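Local coordinates for general Secretion Pathway Protein (Vibrio vulnificus, PDB 4G54) that probably binds peptidoglycan in the periplasm as a periplasmic domain of the EpsAB fusion protein of the type II secretion system, at residues 67-70 and 71-74; 196-199 and 200-204. All coordinates share one frame; numbering follows the deposited sequence.

Contact 1. Residues 67-70 and 71-74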
ATOM      1  N   LEU A  67       5.645  13.593   2.645  1.00 22.17           N
ATOM      2  CA  LEU A  67       6.868  12.783   2.934  1.00 22.09           C
ATOM      3  C   LEU A  67       8.068  13.601   2.538  1.00 23.57           C
ATOM      4  O   LEU A  67       7.948  14.448   1.629  1.00 25.76           O
ATOM      5  CB  LEU A  67       6.946  11.485   2.136  1.00 22.90           C
ATOM      6  CG  LEU A  67       6.209  10.273   2.696  1.00 25.97           C
ATOM      7  CD1 LEU A  67       4.872  10.605   3.246  1.00 34.01           C
ATOM      8  CD2 LEU A  67       6.148   9.086   1.730  1.00 25.43           C
ATOM      9  N   ASN A  68       9.219  13.264   3.115  1.00 23.23           N
ATOM     10  CA  ASN A  68      10.512  13.774   2.555  1.00 23.10           C
ATOM     11  C   ASN A  68      11.115  12.633   1.732  1.00 21.69           C
ATOM     12  O   ASN A  68      10.533  11.503   1.592  1.00 21.98           O
ATOM     13  CB  ASN A  68      11.422  14.318   3.637  1.00 23.11           C
ATOM     14  CG  ASN A  68      11.776  13.263   4.696  1.00 26.42           C
ATOM     15  OD1 ASN A  68      12.080  12.129   4.331  1.00 25.32           O
ATOM     16  ND2 ASN A  68      11.725  13.610   5.983  1.00 27.44           N
ATOM     17  N   TRP A  69      12.263  12.867   1.090  1.00 23.35           N
ATOM     18  CA  TRP A  69      12.845  11.888   0.205  1.00 19.83           C
ATOM     19  C   TRP A  69      13.355  10.665   0.938  1.00 22.54           C
ATOM     20  O   TRP A  69      13.259   9.542   0.393  1.00 22.98           O
ATOM     21  CB  TRP A  69      14.036  12.603  -0.539  1.00 21.79           C
ATOM     22  CG  TRP A  69      14.918  11.734  -1.313  1.00 22.22           C
ATOM     23  CD1 TRP A  69      16.290  11.728  -1.228  1.00 21.83           C
ATOM     24  CD2 TRP A  69      14.595  10.778  -2.394  1.00 23.14           C
ATOM     25  NE1 TRP A  69      16.842  10.858  -2.150  1.00 24.35           N
ATOM     26  CE2 TRP A  69      15.840  10.261  -2.875  1.00 24.14           C
ATOM     27  CE3 TRP A  69      13.399  10.327  -2.984  1.00 19.14           C
ATOM     28  CZ2 TRP A  69      15.925   9.303  -3.902  1.00 25.34           C
ATOM     29  CZ3 TRP A  69      13.484   9.378  -4.011  1.00 22.21           C
ATOM     30  CH2 TRP A  69      14.730   8.903  -4.477  1.00 24.56           C
ATOM     31  N   GLN A  70      13.897  10.862   2.154  1.00 21.82           N
ATOM     32  CA  GLN A  70      14.346   9.730   3.005  1.00 22.28           C
ATOM     33  C   GLN A  70      13.112   8.831   3.237  1.00 23.25           C
ATOM     34  O   GLN A  70      13.165   7.605   3.026  1.00 24.03           O
ATOM     35  CB  GLN A  70      14.944  10.236   4.340  1.00 25.70           C
ATOM     36  CG  GLN A  70      15.241   9.071   5.277  1.00 33.87           C
ATOM     37  CD  GLN A  70      16.492   8.214   4.961  1.00 50.55           C
ATOM     38  OE1 GLN A  70      17.118   8.298   3.865  1.00 53.44           O
ATOM     39  NE2 GLN A  70      16.864   7.342   5.948  1.00 54.75           N
ATOM     40  N   GLU A  71      11.973   9.441   3.570  1.00 22.95           N
ATOM     41  CA  GLU A  71      10.757   8.644   3.864  1.00 23.81           C
ATOM     42  C   GLU A  71      10.229   7.957   2.593  1.00 23.82           C
ATOM     43  O   GLU A  71       9.832   6.766   2.653  1.00 23.50           O
ATOM     44  CB  GLU A  71       9.682   9.513   4.510  1.00 24.39           C
ATOM     45  CG  GLU A  71      10.024   9.951   5.907  1.00 26.52           C
ATOM     46  CD  GLU A  71       9.183  11.119   6.433  1.00 33.61           C
ATOM     47  OE1 GLU A  71       8.597  11.908   5.652  1.00 28.89           O
ATOM     48  OE2 GLU A  71       9.119  11.246   7.692  1.00 38.91           O
ATOM     49  N   LEU A  72      10.279   8.625   1.441  1.00 21.34           N
ATOM     50  CA  LEU A  72       9.740   8.065   0.246  1.00 21.77           C
ATOM     51  C   LEU A  72      10.551   6.806  -0.086  1.00 20.65           C
ATOM     52  O   LEU A  72      10.008   5.772  -0.471  1.00 22.32           O
ATOM     53  CB  LEU A  72       9.883   9.114  -0.889  1.00 21.23           C
ATOM     54  CG  LEU A  72       9.199   8.643  -2.191  1.00 21.40           C
ATOM     55  CD1 LEU A  72       7.673   8.684  -1.924  1.00 24.37           C
ATOM     56  CD2 LEU A  72       9.512   9.569  -3.336  1.00 19.83           C
ATOM     57  N   GLN A  73      11.849   6.845   0.121  1.00 23.09           N
ATOM     58  CA  GLN A  73      12.674   5.670  -0.174  1.00 23.01           C
ATOM     59  C   GLN A  73      12.314   4.464   0.645  1.00 22.90           C
ATOM     60  O   GLN A  73      12.629   3.333   0.173  1.00 24.53           O
ATOM     61  CB  GLN A  73      14.165   5.980   0.088  1.00 23.47           C
ATOM     62  CG  GLN A  73      14.733   6.892  -1.004  1.00 19.87           C
ATOM     63  CD  GLN A  73      16.128   7.386  -0.600  1.00 25.19           C
ATOM     64  OE1 GLN A  73      16.340   8.552  -0.113  1.00 29.55           O
ATOM     65  NE2 GLN A  73      17.088   6.499  -0.764  1.00 25.98           N
ATOM     66  N   GLN A  74      11.662   4.639   1.809  1.00 21.19           N
ATOM     67  CA  GLN A  74      11.328   3.515   2.677  1.00 23.56           C
ATOM     68  C   GLN A  74       9.968   2.938   2.365  1.00 21.64           C
ATOM     69  O   GLN A  74       9.490   2.068   3.104  1.00 23.62           O
ATOM     70  CB  GLN A  74      11.335   3.992   4.140  1.00 25.41           C
ATOM     71  CG  GLN A  74      12.620   4.677   4.591  1.00 33.62           C
ATOM     72  CD  GLN A  74      13.757   3.722   4.762  1.00 46.83           C
ATOM     73  OE1 GLN A  74      13.874   2.706   4.043  1.00 47.29           O
ATOM     74  NE2 GLN A  74      14.638   4.029   5.727  1.00 54.74           N
TER
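The indole of Trp69 has the side chain of Gln73 laid over one face, and Leu72 meets the ring at its edge, with CD2 near the ring plane. Gln73 CG sits almost exactly above the six-membered ring, 3.8 Å from the centroid and only 5° off the normal, a CH-pi contact made by an aliphatic methylene. At the rim, Leu72 CD2 approaches Trp69 CE3 at 4.0 Å. A second pair of flat groups lies at the start of the helix: the amide of Asn68 and the carboxylate of Glu71 are stacked, with planes 20° apart and Asn68 ND2 3.6 Å from Glu71 CD.

These two residues form a capping box at the N-terminus of helix 69-73, in the peptidase C39-like domain. Asn68, the N-cap, has its CG flanked by both main-chain neighbours of CA, N and C (chi1 59°), which brings OD1 across the first turn to accept from Glu71 N at 2.8 Å, the N-H meeting OD1 close to head-on. The reciprocal bond runs from Asn68 N to Glu71 OE1, 2.9 Å, coming from the side of the carboxylate turned away from its other oxygen and somewhat out of its plane. Being at the N-terminal end of a helix would be expected to favour the charged form of this carboxylate.

Behind the cap, Leu72 N donates to Asn68 O at 2.9 Å and Gln73 N to Trp69 O at 3.1 Å, beginning the regular helical pattern. Leu72 CD1 also touches Leu67 CD2. Beyond the turn, Leu72 packs on Leu79 and Leu81 of strand 79-85 and on Leu94 of strand 88-97, while the indole of Trp69 rests against Val115, Leu118 and Met119 of helix 115-121.

Contact 2. Residues 196-199 and 200-204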
ATOM      1  N   LEU A 196      -1.772  -3.137  14.595  1.00 13.89           N
ATOM      2  CA  LEU A 196      -2.410  -3.560  13.286  1.00 14.38           C
ATOM      3  C   LEU A 196      -2.200  -2.497  12.182  1.00 14.22           C
ATOM      4  O   LEU A 196      -2.047  -2.909  11.000  1.00 14.71           O
ATOM      5  CB  LEU A 196      -3.890  -3.798  13.499  1.00 12.87           C
ATOM      6  CG  LEU A 196      -4.212  -5.096  14.314  1.00 14.18           C
ATOM      7  CD1 LEU A 196      -5.763  -5.192  14.558  1.00 14.74           C
ATOM      8  CD2 LEU A 196      -3.730  -6.378  13.569  1.00 15.61           C
ATOM      9  N   ALA A 197      -2.093  -1.192  12.523  1.00 14.78           N
ATOM     10  CA  ALA A 197      -1.859  -0.215  11.480  1.00 14.58           C
ATOM     11  C   ALA A 197      -0.457  -0.407  10.910  1.00 15.25           C
ATOM     12  O   ALA A 197      -0.344  -0.370   9.672  1.00 15.29           O
ATOM     13  CB  ALA A 197      -2.032   1.221  11.988  1.00 16.83           C
ATOM     14  N   ARG A 198       0.535  -0.601  11.779  1.00 14.00           N
ATOM     15  CA  ARG A 198       1.866  -0.825  11.242  1.00 14.17           C
ATOM     16  C   ARG A 198       1.961  -2.109  10.455  1.00 14.68           C
ATOM     17  O   ARG A 198       2.542  -2.097   9.376  1.00 15.16           O
ATOM     18  CB  ARG A 198       2.803  -0.878  12.426  1.00 14.48           C
ATOM     19  CG  ARG A 198       4.345  -1.062  12.084  1.00 15.54           C
ATOM     20  CD  ARG A 198       4.908   0.196  11.339  1.00 18.91           C
ATOM     21  NE  ARG A 198       4.915   1.313  12.305  1.00 20.73           N
ATOM     22  CZ  ARG A 198       5.758   1.497  13.331  1.00 23.81           C
ATOM     23  NH1 ARG A 198       5.583   2.500  14.220  1.00 30.91           N
ATOM     24  NH2 ARG A 198       6.780   0.684  13.568  1.00 21.70           N
ATOM     25  N   LEU A 199       1.366  -3.211  10.981  1.00 12.20           N
ATOM     26  CA  LEU A 199       1.472  -4.502  10.303  1.00 12.45           C
ATOM     27  C   LEU A 199       0.885  -4.417   8.884  1.00 13.72           C
ATOM     28  O   LEU A 199       1.512  -4.867   7.895  1.00 14.52           O
ATOM     29  CB  LEU A 199       0.672  -5.547  11.120  1.00 13.80           C
ATOM     30  CG  LEU A 199       0.673  -6.913  10.467  1.00 14.36           C
ATOM     31  CD1 LEU A 199       2.109  -7.532  10.414  1.00 15.29           C
ATOM     32  CD2 LEU A 199      -0.192  -7.785  11.383  1.00 14.98           C
ATOM     33  N   GLN A 200      -0.306  -3.769   8.780  1.00 14.43           N
ATOM     34  CA  GLN A 200      -0.971  -3.840   7.476  1.00 15.51           C
ATOM     35  C   GLN A 200      -0.455  -2.770   6.522  1.00 15.81           C
ATOM     36  O   GLN A 200      -0.552  -2.924   5.276  1.00 16.62           O
ATOM     37  CB  GLN A 200      -2.485  -3.656   7.699  1.00 14.94           C
ATOM     38  CG  GLN A 200      -3.005  -4.999   8.271  1.00 14.22           C
ATOM     39  CD  GLN A 200      -4.441  -4.756   8.780  1.00 17.87           C
ATOM     40  OE1 GLN A 200      -5.386  -5.173   8.131  1.00 18.27           O
ATOM     41  NE2 GLN A 200      -4.608  -4.019   9.884  1.00 17.39           N
ATOM     42  N   HIS A 201       0.179  -1.684   7.016  1.00 14.96           N
ATOM     43  CA  HIS A 201       0.825  -0.796   6.059  1.00 17.07           C
ATOM     44  C   HIS A 201       2.105  -1.453   5.522  1.00 17.70           C
ATOM     45  O   HIS A 201       2.486  -1.196   4.376  1.00 18.46           O
ATOM     46  CB  HIS A 201       1.079   0.552   6.763  1.00 19.31           C
ATOM     47  CG  HIS A 201       1.677   1.576   5.841  1.00 18.43           C
ATOM     48  ND1 HIS A 201       0.961   2.419   5.018  1.00 23.05           N
ATOM     49  CD2 HIS A 201       2.995   1.828   5.614  1.00 16.95           C
ATOM     50  CE1 HIS A 201       1.815   3.166   4.313  1.00 17.10           C
ATOM     51  NE2 HIS A 201       3.047   2.807   4.634  1.00 22.16           N
ATOM     52  N   MET A 202       2.749  -2.354   6.301  1.00 15.25           N
ATOM     53  CA  MET A 202       4.023  -2.957   5.822  1.00 17.90           C
ATOM     54  C   MET A 202       3.793  -4.114   4.874  1.00 18.54           C
ATOM     55  O   MET A 202       4.552  -4.286   3.875  1.00 19.45           O
ATOM     56  CB  MET A 202       4.784  -3.463   7.083  1.00 18.70           C
ATOM     57  CG  MET A 202       5.407  -2.419   8.024  1.00 24.67           C
ATOM     58  SD  MET A 202       6.152  -3.334   9.422  1.00 24.70           S
ATOM     59  CE  MET A 202       7.332  -4.357   8.507  1.00 25.10           C
ATOM     60  N   VAL A 203       2.758  -4.952   5.153  1.00 16.96           N
ATOM     61  CA  VAL A 203       2.611  -6.190   4.327  1.00 17.13           C
ATOM     62  C   VAL A 203       1.149  -6.396   3.982  1.00 17.47           C
ATOM     63  O   VAL A 203       0.246  -5.915   4.661  1.00 16.04           O
ATOM     64  CB  VAL A 203       3.144  -7.507   5.055  1.00 17.98           C
ATOM     65  CG1 VAL A 203       4.696  -7.463   5.261  1.00 20.33           C
ATOM     66  CG2 VAL A 203       2.431  -7.709   6.346  1.00 19.31           C
ATOM     67  N   SER A 204       0.914  -7.172   2.898  1.00 19.49           N
ATOM     68  CA  SER A 204      -0.451  -7.482   2.500  1.00 18.67           C
ATOM     69  C   SER A 204      -0.531  -8.990   2.223  1.00 19.53           C
ATOM     70  O   SER A 204       0.493  -9.622   1.892  1.00 23.24           O
ATOM     71  CB  SER A 204      -0.768  -6.810   1.145  1.00 23.88           C
ATOM     72  OG  SER A 204      -0.346  -5.416   1.143  1.00 27.81           O
TER
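The last turns of helix 193-202 show how a glutamine can fold back on its own helix. Leu196 O accepts twice from Gln200: from backbone N at 2.9 Å, the ordinary i+4 to i bond, and from side-chain NE2 at 3.0 Å. The two donors arrive from opposite faces of the carbonyl plane. NE2 stands well above it, 61° out, although its N-H points almost straight at the oxygen, which lies close to the plane of the Gln200 amide. Gln200 CG lies anti to the carbonyl carbon (chi1 -76°), pointing the chain back along the preceding turn, and its extended course beyond CG carries NE2 to the oxygen. Gln200 OE1 is in turn bonded to Leu134 N, so both ends of the buried amide are fixed.

Farther along, Met202 lays its sulfur beside Arg198, SD to CG 3.9 Å. Val203, the first residue to leave helical geometry, still donates to Leu199 O at 3.0 Å, and its CG2 meets Leu199 CD1 at 4.1 Å. Leu196 and Leu199 pack on Leu150 of helix 145-158, whereas Arg198, Leu199 and Met202 lean on Phe179 of helix 170-182. This packing is consistent with the small helical bundle of the peptidoglycan-binding domain family.

How the contacts relate
Two helix ends are compared: contact 1 begins helix 69-73 with side-chain capping, whereas contact 2 lies in the last turns of helix 193-202, where a side chain shares a backbone acceptor with its residue's N-H. They do not touch; their centres are 18 Å apart and their nearest atoms about 7 Å. Contact 1 belongs to the peptidase C39-like part; contact 2 lies on a helix of the helical part, which is probably the peptidoglycan-binding one. The two parts meet around contact 2, where His201 stands edge-to-face with the rings of His77, three residues past the end of contact 1, and of Trp130 on strand 125-131, in the sheet that also includes strand 79-85, on which contact 1 packs.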